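Local coordinates for protein aldose 1-epimerase (Caenorhabditis elegans, PDB 1LUR) that probably catalyses the interconversion of the alpha and beta anomers of aldose sugars, at residues A[172-177]-A[297-302]; A[70-75]-A[131-136]. All blocks are in the same frame, centred on the assembly; numbering follows the deposited sequence.

Contact 1 (A[172-177]-A[297-302]); sequences HAYWNL and NKALAI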
loop_
_atom_site.group_PDB
_atom_site.type_symbol
_atom_site.label_atom_id
_atom_site.label_comp_id
_atom_site.label_asym_id
_atom_site.label_seq_id
_atom_site.Cartn_x
_atom_site.Cartn_y
_atom_site.Cartn_z
ATOM N N HIS A 172 0.314 2.474 1.221
ATOM C CA HIS A 172 0.363 1.856 2.537
ATOM C C HIS A 172 -0.766 2.170 3.516
ATOM O O HIS A 172 -0.520 2.352 4.710
ATOM C CB HIS A 172 1.712 2.193 3.184
ATOM C CG HIS A 172 2.244 1.109 4.071
ATOM N ND1 HIS A 172 1.605 0.705 5.225
ATOM C CD2 HIS A 172 3.351 0.335 3.962
ATOM C CE1 HIS A 172 2.296 -0.272 5.788
ATOM N NE2 HIS A 172 3.360 -0.515 5.043
ATOM N N ALA A 173 -2.001 2.225 3.032
ATOM C CA ALA A 173 -3.125 2.519 3.919
ATOM C C ALA A 173 -3.462 1.307 4.786
ATOM O O ALA A 173 -3.481 0.175 4.305
ATOM C CB ALA A 173 -4.345 2.926 3.100
ATOM N N TYR A 174 -3.702 1.555 6.071
ATOM C CA TYR A 174 -4.048 0.508 7.031
ATOM C C TYR A 174 -5.574 0.531 7.110
ATOM O O TYR A 174 -6.158 1.561 7.449
ATOM C CB TYR A 174 -3.477 0.820 8.417
ATOM C CG TYR A 174 -1.980 0.638 8.579
ATOM C CD1 TYR A 174 -1.070 1.488 7.943
ATOM C CD2 TYR A 174 -1.474 -0.350 9.424
ATOM C CE1 TYR A 174 0.308 1.358 8.158
ATOM C CE2 TYR A 174 -0.106 -0.488 9.642
ATOM C CZ TYR A 174 0.779 0.366 9.011
ATOM O OH TYR A 174 2.130 0.218 9.239
ATOM N N TRP A 175 -6.214 -0.598 6.817
ATOM C CA TRP A 175 -7.670 -0.668 6.853
ATOM C C TRP A 175 -8.326 -1.332 8.060
ATOM O O TRP A 175 -7.863 -2.351 8.566
ATOM C CB TRP A 175 -8.181 -1.346 5.581
ATOM C CG TRP A 175 -7.690 -0.710 4.323
ATOM C CD1 TRP A 175 -6.517 -0.974 3.673
ATOM C CD2 TRP A 175 -8.344 0.320 3.568
ATOM N NE1 TRP A 175 -6.401 -0.175 2.560
ATOM C CE2 TRP A 175 -7.507 0.629 2.472
ATOM C CE3 TRP A 175 -9.554 1.013 3.712
ATOM C CZ2 TRP A 175 -7.843 1.602 1.523
ATOM C CZ3 TRP A 175 -9.887 1.979 2.768
ATOM C CH2 TRP A 175 -9.033 2.263 1.689
ATOM N N ASN A 176 -9.426 -0.724 8.493
ATOM C CA ASN A 176 -10.234 -1.171 9.625
ATOM C C ASN A 176 -11.607 -0.617 9.256
ATOM O O ASN A 176 -11.821 0.594 9.274
ATOM C CB ASN A 176 -9.742 -0.550 10.935
ATOM C CG ASN A 176 -10.574 -0.980 12.127
ATOM O OD1 ASN A 176 -11.785 -0.757 12.165
ATOM N ND2 ASN A 176 -9.930 -1.605 13.106
ATOM N N LEU A 177 -12.529 -1.510 8.916
ATOM C CA LEU A 177 -13.877 -1.122 8.520
ATOM C C LEU A 177 -14.956 -0.879 9.579
ATOM O O LEU A 177 -16.027 -0.376 9.242
ATOM C CB LEU A 177 -14.399 -2.151 7.513
ATOM C CG LEU A 177 -13.378 -2.615 6.465
ATOM C CD1 LEU A 177 -14.023 -3.628 5.525
ATOM C CD2 LEU A 177 -12.859 -1.417 5.684
ATOM N N ASN A 297 -2.395 -5.797 15.747
ATOM C CA ASN A 297 -3.465 -6.261 14.872
ATOM C C ASN A 297 -4.662 -5.312 14.766
ATOM O O ASN A 297 -5.784 -5.749 14.501
ATOM C CB ASN A 297 -3.946 -7.650 15.318
ATOM C CG ASN A 297 -2.828 -8.685 15.319
ATOM O OD1 ASN A 297 -2.078 -8.810 14.350
ATOM N ND2 ASN A 297 -2.721 -9.440 16.406
ATOM N N LYS A 298 -4.424 -4.018 14.960
ATOM C CA LYS A 298 -5.487 -3.021 14.878
ATOM C C LYS A 298 -6.120 -2.958 13.489
ATOM O O LYS A 298 -7.345 -2.961 13.350
ATOM C CB LYS A 298 -4.945 -1.637 15.245
ATOM C CG LYS A 298 -5.859 -0.475 14.860
ATOM C CD LYS A 298 -7.229 -0.571 15.521
ATOM C CE LYS A 298 -8.113 0.615 15.146
ATOM N NZ LYS A 298 -9.460 0.539 15.792
ATOM N N ALA A 299 -5.287 -2.891 12.456
ATOM C CA ALA A 299 -5.802 -2.826 11.097
ATOM C C ALA A 299 -5.100 -3.787 10.156
ATOM O O ALA A 299 -4.243 -4.577 10.559
ATOM C CB ALA A 299 -5.689 -1.400 10.563
ATOM N N LEU A 300 -5.486 -3.720 8.890
ATOM C CA LEU A 300 -4.906 -4.571 7.871
ATOM C C LEU A 300 -4.339 -3.696 6.765
ATOM O O LEU A 300 -5.089 -3.038 6.040
ATOM C CB LEU A 300 -5.959 -5.506 7.281
ATOM C CG LEU A 300 -5.466 -6.421 6.155
ATOM C CD1 LEU A 300 -4.486 -7.437 6.720
ATOM C CD2 LEU A 300 -6.639 -7.131 5.503
ATOM N N ALA A 301 -3.014 -3.668 6.656
ATOM C CA ALA A 301 -2.369 -2.872 5.624
ATOM C C ALA A 301 -2.513 -3.678 4.346
ATOM O O ALA A 301 -2.159 -4.853 4.301
ATOM C CB ALA A 301 -0.898 -2.656 5.954
ATOM N N ILE A 302 -3.065 -3.050 3.315
ATOM C CA ILE A 302 -3.260 -3.710 2.035
ATOM C C ILE A 302 -2.398 -2.935 1.048
ATOM O O ILE A 302 -2.680 -1.775 0.741
ATOM C CB ILE A 302 -4.749 -3.678 1.626
ATOM C CG1 ILE A 302 -5.583 -4.395 2.695
ATOM C CG2 ILE A 302 -4.933 -4.347 0.282
ATOM C CD1 ILE A 302 -7.079 -4.473 2.391
HETATM O O HOH W 1 -4.028 0.352 0.207
#

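Contact 2 (A[70-75]-A[131-136]); sequences VGRVAN and QDDGLP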
loop_
_atom_site.group_PDB
_atom_site.type_symbol
_atom_site.label_atom_id
_atom_site.label_comp_id
_atom_site.label_asym_id
_atom_site.label_seq_id
_atom_site.Cartn_x
_atom_site.Cartn_y
_atom_site.Cartn_z
ATOM N N VAL A 70 4.299 4.647 -1.128
ATOM C CA VAL A 70 5.666 4.199 -0.905
ATOM C C VAL A 70 6.491 3.973 -2.166
ATOM O O VAL A 70 5.993 3.450 -3.160
ATOM C CB VAL A 70 5.675 2.889 -0.075
ATOM C CG1 VAL A 70 7.095 2.379 0.076
ATOM C CG2 VAL A 70 5.043 3.136 1.289
ATOM N N GLY A 71 7.759 4.375 -2.096
ATOM C CA GLY A 71 8.690 4.232 -3.208
ATOM C C GLY A 71 10.062 4.736 -2.769
ATOM O O GLY A 71 10.184 5.210 -1.635
ATOM N N ARG A 72 11.075 4.694 -3.640
ATOM C CA ARG A 72 10.943 4.196 -5.007
ATOM C C ARG A 72 10.791 2.696 -5.147
ATOM O O ARG A 72 10.443 2.203 -6.218
ATOM C CB ARG A 72 12.113 4.675 -5.869
ATOM C CG ARG A 72 11.990 6.145 -6.273
ATOM C CD ARG A 72 12.933 6.500 -7.397
ATOM N NE ARG A 72 14.296 6.728 -6.930
ATOM C CZ ARG A 72 15.361 6.710 -7.719
ATOM N NH1 ARG A 72 15.225 6.461 -9.019
ATOM N NH2 ARG A 72 16.563 6.952 -7.211
ATOM N N VAL A 73 11.078 1.965 -4.078
ATOM C CA VAL A 73 10.949 0.520 -4.114
ATOM C C VAL A 73 10.271 0.117 -2.818
ATOM O O VAL A 73 10.845 0.238 -1.730
ATOM C CB VAL A 73 12.302 -0.192 -4.235
ATOM C CG1 VAL A 73 12.102 -1.700 -4.104
ATOM C CG2 VAL A 73 12.935 0.141 -5.580
ATOM N N ALA A 74 9.029 -0.333 -2.939
ATOM C CA ALA A 74 8.262 -0.749 -1.783
ATOM C C ALA A 74 8.868 -1.968 -1.114
ATOM O O ALA A 74 9.424 -2.859 -1.766
ATOM C CB ALA A 74 6.821 -1.039 -2.185
ATOM N N ASN A 75 8.740 -1.994 0.202
ATOM C CA ASN A 75 9.252 -3.076 1.022
ATOM C C ASN A 75 10.772 -3.114 1.075
ATOM O O ASN A 75 11.436 -2.086 0.948
ATOM C CB ASN A 75 8.687 -4.428 0.564
ATOM C CG ASN A 75 8.549 -5.416 1.713
ATOM O OD1 ASN A 75 9.487 -6.139 2.047
ATOM N ND2 ASN A 75 7.371 -5.436 2.339
ATOM N N GLN A 131 20.769 10.766 -5.789
ATOM C CA GLN A 131 21.191 11.646 -4.694
ATOM C C GLN A 131 20.150 11.754 -3.594
ATOM O O GLN A 131 20.493 11.960 -2.432
ATOM C CB GLN A 131 21.513 13.062 -5.185
ATOM C CG GLN A 131 22.891 13.232 -5.788
ATOM C CD GLN A 131 22.869 13.149 -7.296
ATOM O OE1 GLN A 131 22.118 13.877 -7.958
ATOM N NE2 GLN A 131 23.698 12.272 -7.856
ATOM N N ASP A 132 18.879 11.627 -3.960
ATOM C CA ASP A 132 17.801 11.715 -2.984
ATOM C C ASP A 132 17.655 10.478 -2.112
ATOM O O ASP A 132 17.444 10.590 -0.902
ATOM C CB ASP A 132 16.443 11.935 -3.665
ATOM C CG ASP A 132 16.358 13.242 -4.407
ATOM O OD1 ASP A 132 16.610 14.295 -3.786
ATOM O OD2 ASP A 132 16.022 13.213 -5.607
ATOM N N ASP A 133 17.776 9.299 -2.719
ATOM C CA ASP A 133 17.623 8.060 -1.964
ATOM C C ASP A 133 18.634 6.938 -2.168
ATOM O O ASP A 133 18.443 5.840 -1.645
ATOM C CB ASP A 133 16.237 7.507 -2.254
ATOM C CG ASP A 133 15.973 7.381 -3.750
ATOM O OD1 ASP A 133 16.942 7.121 -4.498
ATOM O OD2 ASP A 133 14.811 7.530 -4.179
ATOM N N GLY A 134 19.682 7.187 -2.946
ATOM C CA GLY A 134 20.675 6.152 -3.169
ATOM C C GLY A 134 20.297 5.053 -4.148
ATOM O O GLY A 134 21.118 4.179 -4.437
ATOM N N LEU A 135 19.065 5.060 -4.650
ATOM C CA LEU A 135 18.657 4.029 -5.600
ATOM C C LEU A 135 19.100 4.482 -7.004
ATOM O O LEU A 135 19.271 5.676 -7.256
ATOM C CB LEU A 135 17.141 3.788 -5.506
ATOM C CG LEU A 135 16.699 3.014 -4.243
ATOM C CD1 LEU A 135 15.188 3.112 -4.053
ATOM C CD2 LEU A 135 17.124 1.541 -4.355
ATOM N N PRO A 136 19.298 3.536 -7.932
ATOM C CA PRO A 136 19.738 3.918 -9.280
ATOM C C PRO A 136 18.824 4.834 -10.077
ATOM O O PRO A 136 17.609 4.836 -9.886
ATOM C CB PRO A 136 19.947 2.571 -9.971
ATOM C CG PRO A 136 18.917 1.692 -9.308
ATOM C CD PRO A 136 19.042 2.086 -7.846
HETATM O O HOH W 2 13.427 5.865 -2.554
#

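Contact 1 (A[172-177]-A[297-302])
Ala301 CB sits over the centre of one face of the Tyr174 ring, a CH-pi contact with CB 4.3 Å from the ring centroid, while Ala299 CB meets the same ring at its edge and packs on Tyr174 CB. The carbonyl oxygen of Leu300 lies at the edge of the Trp175 indole, in its plane, and Ile302, crossing the tryptophan at about a right angle, brings CG1 to 3.7 Å from Trp175 CD1. Strands 170-175 and 300-305 are antiparallel neighbours in the seven-stranded sheet of the beta-sandwich galactose mutarotase fold. Trp175 and Leu300 form a hydrogen-bonded pair, Trp175 N to Leu300 O and Leu300 N to Trp175 O both measuring 2.8 Å; Tyr174 and Ala301 are the adjacent non-hydrogen-bonded pair, on the other face of the sheet. Phe258 and Leu267 of the nine-stranded sheet cover the tryptophan, whereas Tyr174 OH is bonded to Ala64 O. Past the strands, Asn176 holds CG anti to its backbone N (chi1 179°), and ND2 donates to Lys298 O at 2.9 Å. Gly179 N satisfies Asn176 OD1, and Ser180 O accepts from both ND2 and Lys298 NZ. In plane at the indole edge, a water donates to Ile302 O and accepts weakly from Trp175 NE1.

Contact 2 (A[70-75]-A[131-136])
Arg72 grips the carboxylate of Asp133 side-on, NE donating to OD2 at 2.9 Å and NH2 to OD1 at 2.7 Å. Both bonds are nearly straight, each oxygen is met on its syn lone pair, and the guanidinium and carboxylate planes lie only 17° apart, the signature of a bidentate salt bridge. The chain of Arg72 bends at chi3 (-80°), which places NE. Leu135 CB lies over one face of the guanidinium, 3.6 Å from Arg72 NH2, and two weak bonds reach backbone carbonyls, NH2 to Leu135 O and NH1 to Pro136 O. Closer to the main chain of Arg72, Leu135 CD1 touches Arg72 CB and Val73 CG2.

The acceptor is itself held in place. Asp133 OD1 also accepts from Leu135 N at 3.0 Å, from the anti side and 34° out of the carboxylate plane, closing an Asx turn close to the short helix that begins at residue 130, with Gly134 at positive phi. The helix and this turn together connect strands 121-129 and 138-147 of the nine-stranded sheet in the mutarotase beta-sandwich. An alanine in place of Arg72 would probably leave the buried Asp133 carboxylate without its countercharge and open a gap beside Leu135 CB.

Further out, a water accepts from Arg72 N and donates to Asp133 OD2, tying the carboxylate to the backbone that follows the cis peptide between Gly71 and Arg72. Ala128 packs against both Arg72 and Asp133, Tyr99 OH bonds to Asp133 O, and backbone bonds join Arg72 and Ala74 to Ala168.

The centres of the two contacts lie about 23 Å apart, on opposite sides of the chain's centre, and both segments of contact 2 come earlier in the chain than either segment of contact 1. The seven-stranded sheet connects them: strand 69-70, which leads into the loop of contact 2, borders strand 170-175, whose next neighbour is strand 300-305 of contact 1. At that border His172 CB packs on Val70 CG2 at 3.9 Å. Contact 1 thus joins strands within one sheet, whereas contact 2 ties a loop at the sheet's outer strand to a turn of the nine-stranded sheet, so together they relate both large sheets of the mutarotase fold.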